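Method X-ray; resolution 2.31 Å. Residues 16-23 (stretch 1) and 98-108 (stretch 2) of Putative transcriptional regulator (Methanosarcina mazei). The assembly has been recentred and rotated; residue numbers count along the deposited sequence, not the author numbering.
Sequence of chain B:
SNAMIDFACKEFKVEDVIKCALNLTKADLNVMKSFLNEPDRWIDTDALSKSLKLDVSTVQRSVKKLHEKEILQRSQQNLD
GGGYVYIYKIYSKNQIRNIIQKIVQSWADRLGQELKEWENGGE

Stretch 1 (16-23) DVIKCALN
Stretch 2 98-108: NIIQKIVQSWA

Two helices from distant parts of one chain cross almost at right angles and hold together mainly through apolar packing, with no hydrogen bond between them and 386 Å² of surface buried, both sides summed.

The first helix begins earlier in the chain and runs through Asp 16 and the residues after it, with backbone hydrogen bonds from Cys 20 N to Asp 16 O at 2.9 Å, Ala 21 N to Val 17 O at 3.0 Å and Leu 22 N to Ile 18 O at 3.2 Å. Leu 22 has phi/psi -106/2, and Asn 23 is the first residue out of helical phi/psi, at 54/55, with a weak hydrogen bond from Asn 23 N to Cys 20 O at 3.4 Å. The second stretch is helical throughout, in a helix that begins before Asn 98 and continues after Ala 108. Its i to i+4 backbone hydrogen bonds include Val 104 N to Ile 100 O at 2.8 Å and Trp 107 N to Ile 103 O at 3.1 Å; Ser 106, chi1 p, adds a hydrogen bond from Ser 106 OG to Ile 103 O at 2.9 Å.

The axes approach to 9.8 Å, with an angle of 84° between their N-to-C directions. A steep crossing concentrates contact around one point, here Ala 21 and Ile 103, whose CA atoms lie 6.3 Å apart. Ala 21 CB lies 3.8 Å from Ile 103 CG2 and 3.8 Å from Trp 107 CZ2. Ile 103 (chi1 m, chi2 t) points toward the first helix, and Ile 103 CD1 is 3.5 Å from Ala 21 O.

Trp 107, chi1 m and chi2 -14°, also points toward the partner and lays its six-membered ring beside Val 17, Cys 20 and Ala 21. Trp 107 CZ2 is 3.6 Å from Ala 21 CA. Val 17 O sits at the ring edge, near the plane, 3.8 Å from Trp 107 CH2, while Val 17 CG1 (chi1 t) packs 4.2 Å from Trp 107 CZ3. Cys 20 SG (chi1 t) is 3.7 Å from Trp 107 CZ2 and 4.6 Å from the Trp 107 six-membered ring centroid, an oblique sulfur-aromatic approach 49° off the normal; Cys 20 is also bonded covalently to a group elsewhere in the structure.

Toward the N-terminal part of the second helix, Leu 22 (chi1 m, chi2 t) joins three isoleucines in methyl-to-methyl van der Waals contacts, branched aliphatic chains that exclude water. Leu 22 CD1 meets Ile 100 CD1 at 3.9 Å, and Leu 22 CD2 lies 4.1 Å from both Ile 99 CG2 and Ile 103 CD1. Ile 100 (m, t) starts sideways but its end comes nearer; Ile 100 CD1 is 4.4 Å from Ile 18 CG2 (m, t). Ile 99 (m, m) points toward the partner at CB, yet its end leads away.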

# COMPACT_ATOMS: atom_id res chain seq x y z
N ASP B 16 -1.66 10.19 9.37
CA ASP B 16 -2.45 10.30 8.15
C ASP B 16 -2.90 8.91 7.65
O ASP B 16 -4.00 8.76 7.11
CB ASP B 16 -1.65 11.03 7.07
CG ASP B 16 -1.67 12.54 7.25
OD1 ASP B 16 -2.21 13.02 8.28
OD2 ASP B 16 -1.16 13.26 6.35
N VAL B 17 -2.07 7.90 7.85
CA VAL B 17 -2.40 6.57 7.38
C VAL B 17 -3.52 5.97 8.22
O VAL B 17 -4.44 5.32 7.71
CB VAL B 17 -1.17 5.65 7.37
CG1 VAL B 17 -1.56 4.20 7.23
CG2 VAL B 17 -0.24 6.04 6.24
N ILE B 18 -3.40 6.18 9.53
CA ILE B 18 -4.40 5.77 10.48
C ILE B 18 -5.66 6.58 10.28
O ILE B 18 -6.74 6.02 10.33
CB ILE B 18 -3.90 5.89 11.95
CG1 ILE B 18 -2.80 4.84 12.20
CG2 ILE B 18 -5.08 5.71 12.96
CD1 ILE B 18 -2.29 4.82 13.63
N LYS B 19 -5.55 7.89 10.04
CA LYS B 19 -6.78 8.62 9.71
C LYS B 19 -7.48 8.11 8.44
O LYS B 19 -8.71 8.05 8.41
CB LYS B 19 -6.59 10.12 9.73
CG LYS B 19 -6.39 10.65 11.18
CD LYS B 19 -6.46 12.18 11.27
CE LYS B 19 -5.40 12.90 10.42
NZ LYS B 19 -5.96 14.28 10.07
N CYS B 20 -6.70 7.68 7.46
CA CYS B 20 -7.22 7.13 6.20
C CYS B 20 -7.97 5.84 6.45
O CYS B 20 -9.09 5.66 6.01
CB CYS B 20 -6.09 6.84 5.21
SG CYS B 20 -6.62 6.33 3.56
N ALA B 21 -7.34 4.95 7.18
CA ALA B 21 -7.84 3.63 7.34
C ALA B 21 -9.17 3.62 8.14
O ALA B 21 -10.12 2.89 7.81
CB ALA B 21 -6.78 2.77 7.98
N LEU B 22 -9.25 4.48 9.13
CA LEU B 22 -10.32 4.46 10.08
C LEU B 22 -11.26 5.62 9.78
O LEU B 22 -12.25 5.84 10.49
CB LEU B 22 -9.74 4.53 11.51
CG LEU B 22 -8.93 3.33 12.01
CD1 LEU B 22 -8.44 3.56 13.42
CD2 LEU B 22 -9.75 2.06 11.96
N ASN B 23 -10.93 6.37 8.73
CA ASN B 23 -11.72 7.51 8.28
C ASN B 23 -11.97 8.51 9.39
O ASN B 23 -13.11 8.87 9.67
CB ASN B 23 -13.05 7.06 7.66
CG ASN B 23 -13.72 8.17 6.90
OD1 ASN B 23 -13.04 9.04 6.29
ND2 ASN B 23 -15.05 8.20 6.97
N ASN B 98 -5.43 -5.42 14.60
CA ASN B 98 -6.07 -6.30 13.64
C ASN B 98 -7.07 -5.55 12.75
O ASN B 98 -7.24 -5.89 11.59
CB ASN B 98 -6.74 -7.50 14.33
CG ASN B 98 -5.77 -8.36 15.15
OD1 ASN B 98 -4.53 -8.15 15.16
ND2 ASN B 98 -6.33 -9.34 15.85
N ILE B 99 -7.72 -4.51 13.30
CA ILE B 99 -8.73 -3.74 12.53
C ILE B 99 -8.03 -3.00 11.42
O ILE B 99 -8.41 -3.06 10.26
CB ILE B 99 -9.47 -2.66 13.39
CG1 ILE B 99 -10.05 -3.23 14.69
CG2 ILE B 99 -10.54 -1.91 12.52
CD1 ILE B 99 -11.29 -4.12 14.55
N ILE B 100 -7.00 -2.27 11.81
CA ILE B 100 -6.18 -1.50 10.90
C ILE B 100 -5.50 -2.37 9.81
O ILE B 100 -5.52 -2.01 8.62
CB ILE B 100 -5.19 -0.61 11.72
CG1 ILE B 100 -5.99 0.49 12.44
CG2 ILE B 100 -4.11 -0.01 10.83
CD1 ILE B 100 -5.20 1.36 13.37
N GLN B 101 -4.97 -3.53 10.21
CA GLN B 101 -4.25 -4.39 9.26
C GLN B 101 -5.17 -5.05 8.27
O GLN B 101 -4.82 -5.22 7.10
CB GLN B 101 -3.38 -5.43 9.94
CG GLN B 101 -2.39 -6.12 8.97
CD GLN B 101 -1.39 -5.16 8.32
OE1 GLN B 101 -1.06 -4.09 8.86
NE2 GLN B 101 -0.88 -5.56 7.15
N LYS B 102 -6.37 -5.41 8.74
CA LYS B 102 -7.37 -5.94 7.85
C LYS B 102 -7.57 -4.94 6.73
O LYS B 102 -7.60 -5.30 5.56
CB LYS B 102 -8.69 -6.20 8.59
CG LYS B 102 -9.41 -7.49 8.14
CD LYS B 102 -8.88 -8.70 8.93
CE LYS B 102 -9.89 -9.11 10.04
NZ LYS B 102 -9.13 -9.76 11.19
N ILE B 103 -7.67 -3.67 7.11
CA ILE B 103 -7.89 -2.56 6.19
C ILE B 103 -6.70 -2.27 5.23
O ILE B 103 -6.89 -2.11 4.02
CB ILE B 103 -8.27 -1.28 6.97
CG1 ILE B 103 -9.62 -1.49 7.69
CG2 ILE B 103 -8.33 -0.09 6.05
CD1 ILE B 103 -9.96 -0.45 8.75
N VAL B 104 -5.49 -2.19 5.78
CA VAL B 104 -4.26 -2.14 4.96
C VAL B 104 -4.19 -3.35 4.03
O VAL B 104 -3.85 -3.23 2.87
CB VAL B 104 -2.98 -2.15 5.84
CG1 VAL B 104 -1.73 -2.33 4.96
CG2 VAL B 104 -2.87 -0.86 6.67
N GLN B 105 -4.50 -4.53 4.55
CA GLN B 105 -4.45 -5.71 3.71
C GLN B 105 -5.35 -5.51 2.46
O GLN B 105 -4.92 -5.80 1.32
CB GLN B 105 -4.85 -6.96 4.52
CG GLN B 105 -4.67 -8.29 3.79
CD GLN B 105 -3.30 -8.36 3.12
OE1 GLN B 105 -2.29 -8.06 3.76
NE2 GLN B 105 -3.28 -8.71 1.81
N SER B 106 -6.59 -5.03 2.69
CA SER B 106 -7.55 -4.85 1.58
C SER B 106 -7.08 -3.83 0.57
O SER B 106 -7.38 -3.95 -0.62
CB SER B 106 -8.98 -4.55 2.07
OG SER B 106 -9.12 -3.20 2.47
N TRP B 107 -6.33 -2.83 1.02
CA TRP B 107 -5.72 -1.84 0.11
C TRP B 107 -4.74 -2.56 -0.81
O TRP B 107 -4.72 -2.32 -2.03
CB TRP B 107 -4.93 -0.81 0.89
CG TRP B 107 -5.71 0.13 1.76
CD1 TRP B 107 -7.08 0.33 1.76
CD2 TRP B 107 -5.17 1.02 2.73
NE1 TRP B 107 -7.41 1.28 2.69
CE2 TRP B 107 -6.26 1.73 3.30
CE3 TRP B 107 -3.88 1.32 3.17
CZ2 TRP B 107 -6.09 2.70 4.29
CZ3 TRP B 107 -3.70 2.27 4.17
CH2 TRP B 107 -4.81 2.97 4.70
N ALA B 108 -3.94 -3.43 -0.23
CA ALA B 108 -2.97 -4.23 -1.00
C ALA B 108 -3.66 -5.17 -1.99
O ALA B 108 -3.17 -5.33 -3.11
CB ALA B 108 -2.05 -5.02 -0.09